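Uncharacterized ABC transporter solute-binding protein yclQ (PDB 3GFV) binds iron-free and ferric petrobactin, and the precursor 3,4-dihydroxybenzoic acid, as the solute-binding component of the YclNOPQ ABC transporter that takes up ferric-petrobactin. Local coordinates at residues K36-D41 and A92-D97; K32-V37 and K141-E146; V218-I223 and V250-V255. All coordinates share one frame; numbering follows the deposited sequence.

Contact 1: residues K36-D41 and A92-D97; sequences KVVVFD and AELDPD
Lys36 and Asp97 meet where two neighbouring parallel strands, 37-39 and 98-101, begin in the five-stranded sheet of a periplasmic binding protein fold; the chain enters the second strand from helix 88-93 through Leu94, Asp95 and Pro96. Both main-chain polar groups of Lys36 are taken up by Asp97. Lys36 N donates to Asp97 OD1 at 2.9 Å, on the syn side of the carboxylate and 34° out of its plane, while the longer approach to OD2 of the same group is only a weak bond. The other oxygen, OD2, has a firmer partner in the backbone N of Lys35, so the carboxylate accepts from two successive amides. In return Asp97 N donates to Lys36 O over 2.9 Å, with an N-H...O angle of 148°. The Asp97 side chain reaches back to these amides because CG sits between its own backbone N and carbonyl carbon (chi1 50°). This exchange comes just before the strands pair; regular parallel pairing begins with Val38, whose backbone bonds to Leu98 and Ile100.

Apolar contact lies beside this polar pair. Val38 CG2 touches Pro96 CB at 3.7 Å and Leu94 CD1 at 3.8 Å, a single methyl group bridging the proline ring and the leucine tip. The Lys36 chain bends at chi3 and chi4 over the turn after the helix, where Asp95 has positive phi. The ammonium makes no salt bridge with Asp95: Lys36 NZ and Asp95 OD2 are 4.5 Å apart, which may still give a weak attraction. Lys36 NZ also lies 3.3 Å from Asp95 O, but at an angle too poor for a hydrogen bond.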
ATOM      1  N   LYS A  36      13.303  19.104  -5.415  1.00 26.84           N
ATOM      2  CA  LYS A  36      12.381  19.491  -4.351  1.00 25.50           C
ATOM      3  C   LYS A  36      11.022  18.824  -4.565  1.00 25.54           C
ATOM      4  O   LYS A  36      10.055  19.444  -5.038  1.00 27.06           O
ATOM      5  CB  LYS A  36      12.220  21.013  -4.293  1.00 26.95           C
ATOM      6  CG  LYS A  36      13.536  21.749  -4.061  1.00 37.68           C
ATOM      7  CD  LYS A  36      13.344  23.098  -3.368  1.00 49.55           C
ATOM      8  CE  LYS A  36      12.658  24.114  -4.260  1.00 60.85           C
ATOM      9  NZ  LYS A  36      13.315  24.252  -5.584  1.00 67.33           N
ATOM     10  N   VAL A  37      10.946  17.557  -4.197  1.00 22.31           N
ATOM     11  CA  VAL A  37       9.761  16.773  -4.484  1.00 22.81           C
ATOM     12  C   VAL A  37       8.869  16.662  -3.239  1.00 21.52           C
ATOM     13  O   VAL A  37       9.339  16.326  -2.150  1.00 23.86           O
ATOM     14  CB  VAL A  37      10.171  15.367  -5.002  1.00 23.96           C
ATOM     15  CG1 VAL A  37       8.929  14.564  -5.417  1.00 23.43           C
ATOM     16  CG2 VAL A  37      11.125  15.500  -6.182  1.00 22.45           C
ATOM     17  N   VAL A  38       7.583  16.990  -3.403  1.00 20.99           N
ATOM     18  CA  VAL A  38       6.606  16.843  -2.338  1.00 20.59           C
ATOM     19  C   VAL A  38       5.830  15.565  -2.626  1.00 18.15           C
ATOM     20  O   VAL A  38       5.336  15.377  -3.733  1.00 22.31           O
ATOM     21  CB  VAL A  38       5.644  18.072  -2.287  1.00 21.72           C
ATOM     22  CG1 VAL A  38       4.464  17.807  -1.343  1.00 21.85           C
ATOM     23  CG2 VAL A  38       6.403  19.292  -1.844  1.00 23.16           C
ATOM     24  N   VAL A  39       5.742  14.678  -1.637  1.00 19.85           N
ATOM     25  CA  VAL A  39       5.228  13.337  -1.884  1.00 19.13           C
ATOM     26  C   VAL A  39       4.054  13.038  -0.957  1.00 20.93           C
ATOM     27  O   VAL A  39       4.216  13.014   0.264  1.00 23.22           O
ATOM     28  CB  VAL A  39       6.341  12.298  -1.628  1.00 22.65           C
ATOM     29  CG1 VAL A  39       5.837  10.895  -1.892  1.00 24.91           C
ATOM     30  CG2 VAL A  39       7.573  12.618  -2.493  1.00 19.91           C
ATOM     31  N   PHE A  40       2.880  12.829  -1.552  1.00 22.02           N
ATOM     32  CA  PHE A  40       1.671  12.481  -0.812  1.00 21.88           C
ATOM     33  C   PHE A  40       1.318  11.006  -0.921  1.00 22.73           C
ATOM     34  O   PHE A  40       0.275  10.584  -0.443  1.00 24.14           O
ATOM     35  CB  PHE A  40       0.483  13.332  -1.275  1.00 20.58           C
ATOM     36  CG  PHE A  40       0.413  14.663  -0.596  1.00 20.44           C
ATOM     37  CD1 PHE A  40       1.120  15.740  -1.087  1.00 24.22           C
ATOM     38  CD2 PHE A  40      -0.347  14.822   0.562  1.00 24.42           C
ATOM     39  CE1 PHE A  40       1.071  16.978  -0.438  1.00 24.83           C
ATOM     40  CE2 PHE A  40      -0.397  16.045   1.206  1.00 26.26           C
ATOM     41  CZ  PHE A  40       0.321  17.122   0.698  1.00 23.99           C
ATOM     42  N   ASP A  41       2.180  10.220  -1.553  1.00 20.05           N
ATOM     43  CA  ASP A  41       1.932   8.788  -1.642  1.00 21.79           C
ATOM     44  C   ASP A  41       3.077   8.063  -0.940  1.00 21.30           C
ATOM     45  O   ASP A  41       4.215   8.151  -1.381  1.00 22.07           O
ATOM     46  CB  ASP A  41       1.863   8.328  -3.111  1.00 24.41           C
ATOM     47  CG  ASP A  41       1.684   6.831  -3.222  1.00 25.09           C
ATOM     48  OD1 ASP A  41       0.620   6.344  -2.750  1.00 24.66           O
ATOM     49  OD2 ASP A  41       2.607   6.146  -3.727  1.00 24.03           O
ATOM     50  N   ALA A  92       2.931  25.025  -1.540  1.00 25.74           N
ATOM     51  CA  ALA A  92       3.303  26.135  -2.409  1.00 30.40           C
ATOM     52  C   ALA A  92       4.544  26.848  -1.879  1.00 32.42           C
ATOM     53  O   ALA A  92       5.430  27.215  -2.647  1.00 28.93           O
ATOM     54  CB  ALA A  92       2.149  27.109  -2.567  1.00 32.75           C
ATOM     55  N   GLU A  93       4.621  27.000  -0.559  1.00 29.58           N
ATOM     56  CA  GLU A  93       5.756  27.682   0.069  1.00 32.89           C
ATOM     57  C   GLU A  93       7.101  27.008  -0.222  1.00 26.97           C
ATOM     58  O   GLU A  93       8.141  27.670  -0.294  1.00 30.82           O
ATOM     59  CB  GLU A  93       5.523  27.782   1.577  1.00 37.59           C
ATOM     60  CG  GLU A  93       6.685  28.319   2.393  1.00 49.97           C
ATOM     61  CD  GLU A  93       6.379  28.312   3.888  1.00 63.11           C
ATOM     62  OE1 GLU A  93       5.181  28.376   4.249  1.00 65.10           O
ATOM     63  OE2 GLU A  93       7.329  28.238   4.698  1.00 69.23           O
ATOM     64  N   LEU A  94       7.070  25.697  -0.406  1.00 29.47           N
ATOM     65  CA  LEU A  94       8.277  24.924  -0.660  1.00 30.70           C
ATOM     66  C   LEU A  94       8.810  25.110  -2.082  1.00 31.25           C
ATOM     67  O   LEU A  94       9.932  24.706  -2.381  1.00 32.22           O
ATOM     68  CB  LEU A  94       8.009  23.434  -0.404  1.00 25.18           C
ATOM     69  CG  LEU A  94       7.619  23.063   1.022  1.00 29.77           C
ATOM     70  CD1 LEU A  94       7.167  21.610   1.089  1.00 31.32           C
ATOM     71  CD2 LEU A  94       8.774  23.286   1.975  1.00 33.62           C
ATOM     72  N   ASP A  95       8.010  25.717  -2.955  1.00 27.80           N
ATOM     73  CA  ASP A  95       8.403  25.900  -4.350  1.00 29.25           C
ATOM     74  C   ASP A  95       8.883  24.582  -4.959  1.00 28.72           C
ATOM     75  O   ASP A  95       9.985  24.492  -5.536  1.00 27.14           O
ATOM     76  CB  ASP A  95       9.497  26.962  -4.471  1.00 38.64           C
ATOM     77  CG  ASP A  95       9.703  27.418  -5.905  1.00 51.46           C
ATOM     78  OD1 ASP A  95       8.751  27.294  -6.711  1.00 50.93           O
ATOM     79  OD2 ASP A  95      10.814  27.896  -6.224  1.00 58.11           O
ATOM     80  N   PRO A  96       8.057  23.540  -4.840  1.00 24.32           N
ATOM     81  CA  PRO A  96       8.517  22.227  -5.302  1.00 23.49           C
ATOM     82  C   PRO A  96       8.644  22.140  -6.822  1.00 27.43           C
ATOM     83  O   PRO A  96       8.004  22.897  -7.549  1.00 26.28           O
ATOM     84  CB  PRO A  96       7.418  21.289  -4.809  1.00 22.67           C
ATOM     85  CG  PRO A  96       6.186  22.150  -4.759  1.00 27.09           C
ATOM     86  CD  PRO A  96       6.650  23.532  -4.391  1.00 27.48           C
ATOM     87  N   ASP A  97       9.472  21.224  -7.312  1.00 26.45           N
ATOM     88  CA  ASP A  97       9.583  21.082  -8.761  1.00 24.59           C
ATOM     89  C   ASP A  97       8.850  19.848  -9.280  1.00 23.66           C
ATOM     90  O   ASP A  97       8.729  19.653 -10.484  1.00 25.88           O
ATOM     91  CB  ASP A  97      11.050  21.152  -9.244  1.00 31.50           C
ATOM     92  CG  ASP A  97      11.992  20.235  -8.467  1.00 30.40           C
ATOM     93  OD1 ASP A  97      11.545  19.359  -7.702  1.00 26.07           O
ATOM     94  OD2 ASP A  97      13.221  20.370  -8.639  1.00 30.36           O
TER

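Contact 2: residues K32-V37 and K141-E146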
ATOM      1  N   LYS A  32      13.758  16.346 -15.280  1.00 30.57           N
ATOM      2  CA  LYS A  32      14.580  15.205 -14.949  1.00 30.98           C
ATOM      3  C   LYS A  32      15.368  15.554 -13.692  1.00 27.97           C
ATOM      4  O   LYS A  32      15.792  16.706 -13.526  1.00 29.89           O
ATOM      5  CB  LYS A  32      15.531  14.920 -16.109  1.00 34.74           C
ATOM      6  CG  LYS A  32      16.620  13.923 -15.799  1.00 47.25           C
ATOM      7  CD  LYS A  32      16.306  12.566 -16.390  1.00 55.10           C
ATOM      8  CE  LYS A  32      17.579  11.932 -16.932  1.00 56.31           C
ATOM      9  NZ  LYS A  32      17.288  11.062 -18.103  1.00 61.69           N
ATOM     10  N   ASN A  33      15.551  14.583 -12.802  1.00 28.13           N
ATOM     11  CA  ASN A  33      16.335  14.800 -11.590  1.00 31.43           C
ATOM     12  C   ASN A  33      15.848  16.023 -10.815  1.00 31.65           C
ATOM     13  O   ASN A  33      16.634  16.951 -10.547  1.00 32.18           O
ATOM     14  CB  ASN A  33      17.822  14.949 -11.919  1.00 33.51           C
ATOM     15  CG  ASN A  33      18.412  13.692 -12.540  1.00 41.52           C
ATOM     16  OD1 ASN A  33      19.017  13.736 -13.614  1.00 46.61           O
ATOM     17  ND2 ASN A  33      18.228  12.564 -11.866  1.00 40.80           N
ATOM     18  N   PRO A  34      14.551  16.042 -10.481  1.00 28.47           N
ATOM     19  CA  PRO A  34      14.049  17.146  -9.655  1.00 29.92           C
ATOM     20  C   PRO A  34      14.691  17.091  -8.272  1.00 27.76           C
ATOM     21  O   PRO A  34      15.155  16.024  -7.837  1.00 27.40           O
ATOM     22  CB  PRO A  34      12.540  16.884  -9.590  1.00 27.98           C
ATOM     23  CG  PRO A  34      12.391  15.412  -9.763  1.00 26.49           C
ATOM     24  CD  PRO A  34      13.553  14.962 -10.641  1.00 24.42           C
ATOM     25  N   LYS A  35      14.727  18.237  -7.602  1.00 29.26           N
ATOM     26  CA  LYS A  35      15.445  18.394  -6.338  1.00 27.94           C
ATOM     27  C   LYS A  35      14.551  18.733  -5.150  1.00 30.12           C
ATOM     28  O   LYS A  35      14.996  18.682  -4.008  1.00 28.82           O
ATOM     29  CB  LYS A  35      16.479  19.527  -6.485  1.00 28.79           C
ATOM     30  CG  LYS A  35      17.416  19.353  -7.656  1.00 34.68           C
ATOM     31  CD  LYS A  35      18.220  18.072  -7.509  1.00 41.82           C
ATOM     32  CE  LYS A  35      19.283  17.971  -8.600  1.00 49.31           C
ATOM     33  NZ  LYS A  35      19.749  16.569  -8.701  1.00 50.79           N
ATOM     34  N   LYS A  36      13.303  19.104  -5.415  1.00 26.84           N
ATOM     35  CA  LYS A  36      12.381  19.491  -4.351  1.00 25.50           C
ATOM     36  C   LYS A  36      11.022  18.824  -4.565  1.00 25.54           C
ATOM     37  O   LYS A  36      10.055  19.444  -5.038  1.00 27.06           O
ATOM     38  CB  LYS A  36      12.220  21.013  -4.293  1.00 26.95           C
ATOM     39  CG  LYS A  36      13.536  21.749  -4.061  1.00 37.68           C
ATOM     40  CD  LYS A  36      13.344  23.098  -3.368  1.00 49.55           C
ATOM     41  CE  LYS A  36      12.658  24.114  -4.260  1.00 60.85           C
ATOM     42  NZ  LYS A  36      13.315  24.252  -5.584  1.00 67.33           N
ATOM     43  N   VAL A  37      10.946  17.557  -4.197  1.00 22.31           N
ATOM     44  CA  VAL A  37       9.761  16.773  -4.484  1.00 22.81           C
ATOM     45  C   VAL A  37       8.869  16.662  -3.239  1.00 21.52           C
ATOM     46  O   VAL A  37       9.339  16.326  -2.150  1.00 23.86           O
ATOM     47  CB  VAL A  37      10.171  15.367  -5.002  1.00 23.96           C
ATOM     48  CG1 VAL A  37       8.929  14.564  -5.417  1.00 23.43           C
ATOM     49  CG2 VAL A  37      11.125  15.500  -6.182  1.00 22.45           C
ATOM     50  N   LYS A 141      12.802   6.439 -14.242  1.00 26.97           N
ATOM     51  CA  LYS A 141      13.079   7.304 -15.391  1.00 30.37           C
ATOM     52  C   LYS A 141      13.326   8.744 -14.967  1.00 30.08           C
ATOM     53  O   LYS A 141      14.250   9.402 -15.481  1.00 27.95           O
ATOM     54  CB  LYS A 141      11.936   7.246 -16.407  1.00 33.16           C
ATOM     55  CG  LYS A 141      11.921   5.977 -17.256  1.00 40.85           C
ATOM     56  CD  LYS A 141      10.577   5.821 -17.967  1.00 57.56           C
ATOM     57  CE  LYS A 141      10.532   4.574 -18.847  1.00 67.75           C
ATOM     58  NZ  LYS A 141      10.866   3.318 -18.112  1.00 70.34           N
ATOM     59  N   ILE A 142      12.512   9.238 -14.037  1.00 28.35           N
ATOM     60  CA  ILE A 142      12.645  10.623 -13.583  1.00 25.82           C
ATOM     61  C   ILE A 142      13.997  10.893 -12.916  1.00 29.52           C
ATOM     62  O   ILE A 142      14.607  11.951 -13.119  1.00 30.62           O
ATOM     63  CB  ILE A 142      11.501  11.022 -12.610  1.00 23.92           C
ATOM     64  CG1 ILE A 142      10.176  11.089 -13.372  1.00 26.57           C
ATOM     65  CG2 ILE A 142      11.814  12.365 -11.941  1.00 22.79           C
ATOM     66  CD1 ILE A 142       8.931  10.984 -12.491  1.00 25.23           C
ATOM     67  N   PHE A 143      14.470   9.934 -12.124  1.00 29.45           N
ATOM     68  CA  PHE A 143      15.701  10.109 -11.340  1.00 33.88           C
ATOM     69  C   PHE A 143      16.929   9.363 -11.848  1.00 33.88           C
ATOM     70  O   PHE A 143      17.922   9.224 -11.127  1.00 34.39           O
ATOM     71  CB  PHE A 143      15.426   9.727  -9.880  1.00 30.03           C
ATOM     72  CG  PHE A 143      14.365  10.565  -9.240  1.00 28.03           C
ATOM     73  CD1 PHE A 143      14.693  11.773  -8.635  1.00 28.74           C
ATOM     74  CD2 PHE A 143      13.032  10.158  -9.245  1.00 24.48           C
ATOM     75  CE1 PHE A 143      13.710  12.558  -8.041  1.00 24.42           C
ATOM     76  CE2 PHE A 143      12.047  10.943  -8.653  1.00 30.31           C
ATOM     77  CZ  PHE A 143      12.394  12.152  -8.055  1.00 28.41           C
ATOM     78  N   ASP A 144      16.874   8.893 -13.092  1.00 29.19           N
ATOM     79  CA  ASP A 144      17.988   8.184 -13.693  1.00 29.54           C
ATOM     80  C   ASP A 144      18.410   6.979 -12.864  1.00 33.94           C
ATOM     81  O   ASP A 144      19.603   6.787 -12.600  1.00 35.91           O
ATOM     82  CB  ASP A 144      19.181   9.153 -13.850  1.00 39.24           C
ATOM     83  CG  ASP A 144      19.747   9.161 -15.246  1.00 61.10           C
ATOM     84  OD1 ASP A 144      19.048   8.709 -16.178  1.00 66.33           O
ATOM     85  OD2 ASP A 144      20.892   9.640 -15.414  1.00 67.59           O
ATOM     86  N   LYS A 145      17.429   6.164 -12.466  1.00 25.83           N
ATOM     87  CA  LYS A 145      17.669   4.962 -11.675  1.00 30.68           C
ATOM     88  C   LYS A 145      16.990   3.770 -12.342  1.00 30.13           C
ATOM     89  O   LYS A 145      16.519   2.835 -11.667  1.00 31.94           O
ATOM     90  CB  LYS A 145      17.080   5.138 -10.275  1.00 34.02           C
ATOM     91  CG  LYS A 145      17.724   6.239  -9.450  1.00 37.53           C
ATOM     92  CD  LYS A 145      19.035   5.772  -8.862  1.00 36.78           C
ATOM     93  CE  LYS A 145      19.630   6.844  -7.955  1.00 48.36           C
ATOM     94  NZ  LYS A 145      20.638   6.260  -7.022  1.00 54.97           N
ATOM     95  N   GLU A 146      16.914   3.813 -13.664  1.00 33.23           N
ATOM     96  CA  GLU A 146      16.195   2.784 -14.413  1.00 36.14           C
ATOM     97  C   GLU A 146      16.754   1.381 -14.166  1.00 34.90           C
ATOM     98  O   GLU A 146      15.992   0.435 -13.966  1.00 35.49           O
ATOM     99  CB  GLU A 146      16.167   3.131 -15.909  1.00 41.73           C
ATOM    100  CG  GLU A 146      15.359   4.401 -16.185  1.00 39.62           C
ATOM    101  CD  GLU A 146      15.562   4.968 -17.578  1.00 50.28           C
ATOM    102  OE1 GLU A 146      16.261   5.995 -17.698  1.00 51.54           O
ATOM    103  OE2 GLU A 146      15.025   4.392 -18.549  1.00 55.20           O
TER
HETATM  104  O   HOH W   1      15.184   8.537 -17.894  1.00 43.36           O
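Asn33 and Ile142 meet through their backbones: Asn33 N donates to Ile142 O at 2.8 Å, with a nearly straight N-H...O angle of 171°. The bond engages a carbonyl in the last turn of helix 128-142.

Charged and water-mediated contacts lie beside it. Lys32, with CG anti to its backbone N (chi1 169°), runs past the carbonyls of Lys141 and Ile142 and forms a long salt bridge from NZ to Asp144 OD1 at 3.5 Å. A water donates to Lys141 O at 2.7 Å and to Glu146 OE1, and accepts a weak bond from Lys32 NZ, tying the lysine to both sides of the turn.

Apolar packing centres on Pro34. Pro34 CD presses tightly on Ile142 CG2 at 3.4 Å and reaches Phe143 CE1 at 3.5 Å, while Ile142 CG2 also rests over one face of the phenyl ring near its rim. At the ring edge Phe143 CZ meets Val37 CG2 at 4.0 Å, and Leu53 and Ile56 also touch the Phe143 side chain.

The contact thus packs the turn between helices 128-142 and 146-170 against the loop leading into strand 37-39 of the parallel sheet, a helix-to-sheet junction in one lobe of the periplasmic binding protein fold.

Contact 3: residues V218-I223 and V250-V255; sequences VSYEYI and VENDYV
Tyr220 and Asn252, with Tyr254 and Val255 nearby, join the start of helix 220-226 to the loop after helix 246-250 on the mixed-sheet side of this periplasmic binding protein fold. No hydrogen bond crosses the contact.

Two tyrosine rings carry much of the contact. Asn252 CB lies in the plane of the Tyr220 ring, at its edge, 3.8 Å from CE1, and the amide is turned 69° from that ring. The Tyr254 ring lies against Glu221, whose CG approaches OH at 3.6 Å; the bend at chi2 (90°) turns the carboxylate toward Ser219.

Apolar contact lies deeper, where Val255 CG1 meets Ile223 CG2 at 4.0 Å and lies close to Tyr220 O. Val249 of helix 246-250 also touches Tyr220 and Ile223.

Polar order is local to each segment. Ser219 caps helix 220-226, its OG accepting from Tyr222 N at 3.2 Å, and also gives a weak bond to Glu221 OE1. Across from it, Asn252 forms an Asx turn that fixes its amide beside Tyr220: Tyr254 N donates to Asn252 OD1 at 2.8 Å, in the carbonyl plane and on a lone pair.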
ATOM      1  N   VAL A 218     -19.226  -6.984   6.803  1.00 22.79           N
ATOM      2  CA  VAL A 218     -19.626  -8.346   7.165  1.00 27.52           C
ATOM      3  C   VAL A 218     -19.714  -8.523   8.681  1.00 31.11           C
ATOM      4  O   VAL A 218     -19.144  -7.747   9.433  1.00 27.87           O
ATOM      5  CB  VAL A 218     -18.662  -9.416   6.608  1.00 25.09           C
ATOM      6  CG1 VAL A 218     -18.677  -9.456   5.074  1.00 24.94           C
ATOM      7  CG2 VAL A 218     -17.242  -9.215   7.134  1.00 22.33           C
ATOM      8  N   SER A 219     -20.415  -9.569   9.117  1.00 34.50           N
ATOM      9  CA  SER A 219     -20.570  -9.893  10.538  1.00 32.21           C
ATOM     10  C   SER A 219     -19.591 -10.982  10.983  1.00 33.64           C
ATOM     11  O   SER A 219     -18.881 -11.585  10.165  1.00 30.85           O
ATOM     12  CB  SER A 219     -21.988 -10.417  10.787  1.00 34.60           C
ATOM     13  OG  SER A 219     -22.160 -11.627  10.052  1.00 38.33           O
ATOM     14  N   TYR A 220     -19.580 -11.266  12.283  1.00 36.45           N
ATOM     15  CA  TYR A 220     -18.794 -12.386  12.795  1.00 37.21           C
ATOM     16  C   TYR A 220     -19.299 -13.695  12.205  1.00 40.85           C
ATOM     17  O   TYR A 220     -18.508 -14.597  11.892  1.00 37.50           O
ATOM     18  CB  TYR A 220     -18.845 -12.447  14.328  1.00 49.60           C
ATOM     19  CG  TYR A 220     -18.129 -11.301  15.017  1.00 60.49           C
ATOM     20  CD1 TYR A 220     -17.215 -11.536  16.040  1.00 62.19           C
ATOM     21  CD2 TYR A 220     -18.362  -9.984  14.640  1.00 67.90           C
ATOM     22  CE1 TYR A 220     -16.562 -10.486  16.672  1.00 62.94           C
ATOM     23  CE2 TYR A 220     -17.714  -8.933  15.261  1.00 70.46           C
ATOM     24  CZ  TYR A 220     -16.817  -9.187  16.278  1.00 67.51           C
ATOM     25  OH  TYR A 220     -16.173  -8.129  16.888  1.00 68.45           O
ATOM     26  N   GLU A 221     -20.619 -13.797  12.052  1.00 29.96           N
ATOM     27  CA  GLU A 221     -21.225 -14.987  11.481  1.00 34.89           C
ATOM     28  C   GLU A 221     -20.695 -15.248  10.077  1.00 26.00           C
ATOM     29  O   GLU A 221     -20.660 -16.391   9.632  1.00 25.90           O
ATOM     30  CB  GLU A 221     -22.746 -14.866  11.422  1.00 39.34           C
ATOM     31  CG  GLU A 221     -23.448 -14.983  12.769  1.00 49.96           C
ATOM     32  CD  GLU A 221     -23.613 -13.641  13.470  1.00 56.12           C
ATOM     33  OE1 GLU A 221     -22.857 -12.691  13.137  1.00 44.17           O
ATOM     34  OE2 GLU A 221     -24.508 -13.538  14.351  1.00 57.40           O
ATOM     35  N   TYR A 222     -20.322 -14.180   9.375  1.00 25.28           N
ATOM     36  CA  TYR A 222     -19.733 -14.325   8.052  1.00 21.13           C
ATOM     37  C   TYR A 222     -18.371 -15.033   8.120  1.00 18.97           C
ATOM     38  O   TYR A 222     -18.062 -15.868   7.288  1.00 23.01           O
ATOM     39  CB  TYR A 222     -19.536 -12.951   7.393  1.00 22.54           C
ATOM     40  CG  TYR A 222     -18.756 -13.043   6.117  1.00 21.80           C
ATOM     41  CD1 TYR A 222     -19.379 -13.423   4.934  1.00 22.78           C
ATOM     42  CD2 TYR A 222     -17.384 -12.768   6.078  1.00 19.47           C
ATOM     43  CE1 TYR A 222     -18.662 -13.531   3.744  1.00 24.92           C
ATOM     44  CE2 TYR A 222     -16.669 -12.872   4.901  1.00 21.75           C
ATOM     45  CZ  TYR A 222     -17.299 -13.242   3.740  1.00 21.46           C
ATOM     46  OH  TYR A 222     -16.560 -13.348   2.576  1.00 25.21           O
ATOM     47  N   ILE A 223     -17.567 -14.698   9.122  1.00 18.34           N
ATOM     48  CA  ILE A 223     -16.265 -15.359   9.275  1.00 22.93           C
ATOM     49  C   ILE A 223     -16.466 -16.858   9.544  1.00 23.37           C
ATOM     50  O   ILE A 223     -15.798 -17.708   8.958  1.00 20.46           O
ATOM     51  CB  ILE A 223     -15.451 -14.700  10.392  1.00 23.48           C
ATOM     52  CG1 ILE A 223     -15.102 -13.260   9.992  1.00 23.88           C
ATOM     53  CG2 ILE A 223     -14.163 -15.468  10.657  1.00 23.26           C
ATOM     54  CD1 ILE A 223     -14.474 -12.471  11.114  1.00 26.38           C
ATOM     55  N   VAL A 250     -11.052 -11.520  16.732  1.00 26.87           N
ATOM     56  CA  VAL A 250     -10.483 -12.830  16.416  1.00 31.13           C
ATOM     57  C   VAL A 250     -10.480 -13.757  17.606  1.00 35.86           C
ATOM     58  O   VAL A 250     -10.446 -14.977  17.455  1.00 37.17           O
ATOM     59  CB  VAL A 250      -9.065 -12.737  15.832  1.00 37.45           C
ATOM     60  CG1 VAL A 250      -9.073 -11.875  14.574  1.00 32.15           C
ATOM     61  CG2 VAL A 250      -8.113 -12.194  16.873  1.00 44.55           C
ATOM     62  N   GLU A 251     -10.530 -13.178  18.797  1.00 34.32           N
ATOM     63  CA  GLU A 251     -10.564 -13.987  20.004  1.00 35.51           C
ATOM     64  C   GLU A 251     -11.992 -14.129  20.541  1.00 34.91           C
ATOM     65  O   GLU A 251     -12.212 -14.711  21.603  1.00 34.95           O
ATOM     66  CB  GLU A 251      -9.564 -13.434  21.029  1.00 39.77           C
ATOM     67  CG  GLU A 251      -8.129 -13.525  20.475  1.00 44.85           C
ATOM     68  CD  GLU A 251      -7.093 -12.856  21.348  1.00 56.63           C
ATOM     69  OE1 GLU A 251      -7.346 -12.697  22.562  1.00 57.05           O
ATOM     70  OE2 GLU A 251      -6.017 -12.495  20.816  1.00 53.12           O
ATOM     71  N   ASN A 252     -12.963 -13.631  19.777  1.00 28.60           N
ATOM     72  CA  ASN A 252     -14.372 -13.806  20.146  1.00 26.38           C
ATOM     73  C   ASN A 252     -14.773 -15.288  20.191  1.00 31.71           C
ATOM     74  O   ASN A 252     -14.433 -16.058  19.290  1.00 31.61           O
ATOM     75  CB  ASN A 252     -15.276 -13.105  19.146  1.00 27.73           C
ATOM     76  CG  ASN A 252     -16.668 -12.944  19.669  1.00 35.23           C
ATOM     77  OD1 ASN A 252     -17.450 -13.903  19.730  1.00 35.69           O
ATOM     78  ND2 ASN A 252     -16.982 -11.734  20.107  1.00 37.11           N
ATOM     79  N   ASP A 253     -15.503 -15.678  21.228  1.00 31.59           N
ATOM     80  CA  ASP A 253     -15.957 -17.059  21.373  1.00 36.61           C
ATOM     81  C   ASP A 253     -16.647 -17.596  20.115  1.00 37.57           C
ATOM     82  O   ASP A 253     -16.530 -18.783  19.789  1.00 34.88           O
ATOM     83  CB  ASP A 253     -16.903 -17.174  22.578  1.00 38.88           C
ATOM     84  CG  ASP A 253     -17.489 -18.569  22.733  1.00 51.15           C
ATOM     85  OD1 ASP A 253     -16.865 -19.387  23.441  1.00 48.78           O
ATOM     86  OD2 ASP A 253     -18.559 -18.850  22.143  1.00 50.68           O
ATOM     87  N   TYR A 254     -17.378 -16.729  19.420  1.00 34.26           N
ATOM     88  CA  TYR A 254     -18.155 -17.173  18.272  1.00 32.85           C
ATOM     89  C   TYR A 254     -17.317 -17.830  17.174  1.00 34.12           C
ATOM     90  O   TYR A 254     -17.772 -18.763  16.525  1.00 33.70           O
ATOM     91  CB  TYR A 254     -18.939 -16.032  17.643  1.00 35.05           C
ATOM     92  CG  TYR A 254     -20.039 -16.584  16.776  1.00 38.03           C
ATOM     93  CD1 TYR A 254     -21.249 -16.985  17.340  1.00 42.77           C
ATOM     94  CD2 TYR A 254     -19.861 -16.760  15.415  1.00 36.90           C
ATOM     95  CE1 TYR A 254     -22.255 -17.524  16.564  1.00 46.04           C
ATOM     96  CE2 TYR A 254     -20.867 -17.305  14.628  1.00 36.50           C
ATOM     97  CZ  TYR A 254     -22.060 -17.674  15.205  1.00 46.33           C
ATOM     98  OH  TYR A 254     -23.061 -18.210  14.424  1.00 54.54           O
ATOM     99  N   VAL A 255     -16.113 -17.316  16.951  1.00 26.97           N
ATOM    100  CA  VAL A 255     -15.264 -17.813  15.874  1.00 24.12           C
ATOM    101  C   VAL A 255     -14.153 -18.715  16.366  1.00 25.68           C
ATOM    102  O   VAL A 255     -13.192 -18.956  15.640  1.00 24.03           O
ATOM    103  CB  VAL A 255     -14.662 -16.671  15.044  1.00 23.17           C
ATOM    104  CG1 VAL A 255     -15.766 -15.927  14.311  1.00 29.57           C
ATOM    105  CG2 VAL A 255     -13.822 -15.702  15.914  1.00 22.70           C
TER

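In the fold
Contacts 1 and 2 start from overlapping parts of the chain, sharing Lys36 and Val37, with centres 13 Å apart. The approach to strand 37-39 is thereby contacted both by the loop leading to strand 98-101 and by the turn after helix 128-142; Asp97 of contact 1 also packs on contact 2, its OD1 lying 3.3 Å from Pro34 CB. Contact 3 comes later in the chain, on the opposite side of the chain's centre, about 45 Å from contact 1 and 48 Å from contact 2 between centres. It belongs to the region of the mixed sheet. The three contacts thus sample both lobes of a binding protein whose family holds its ligand between them.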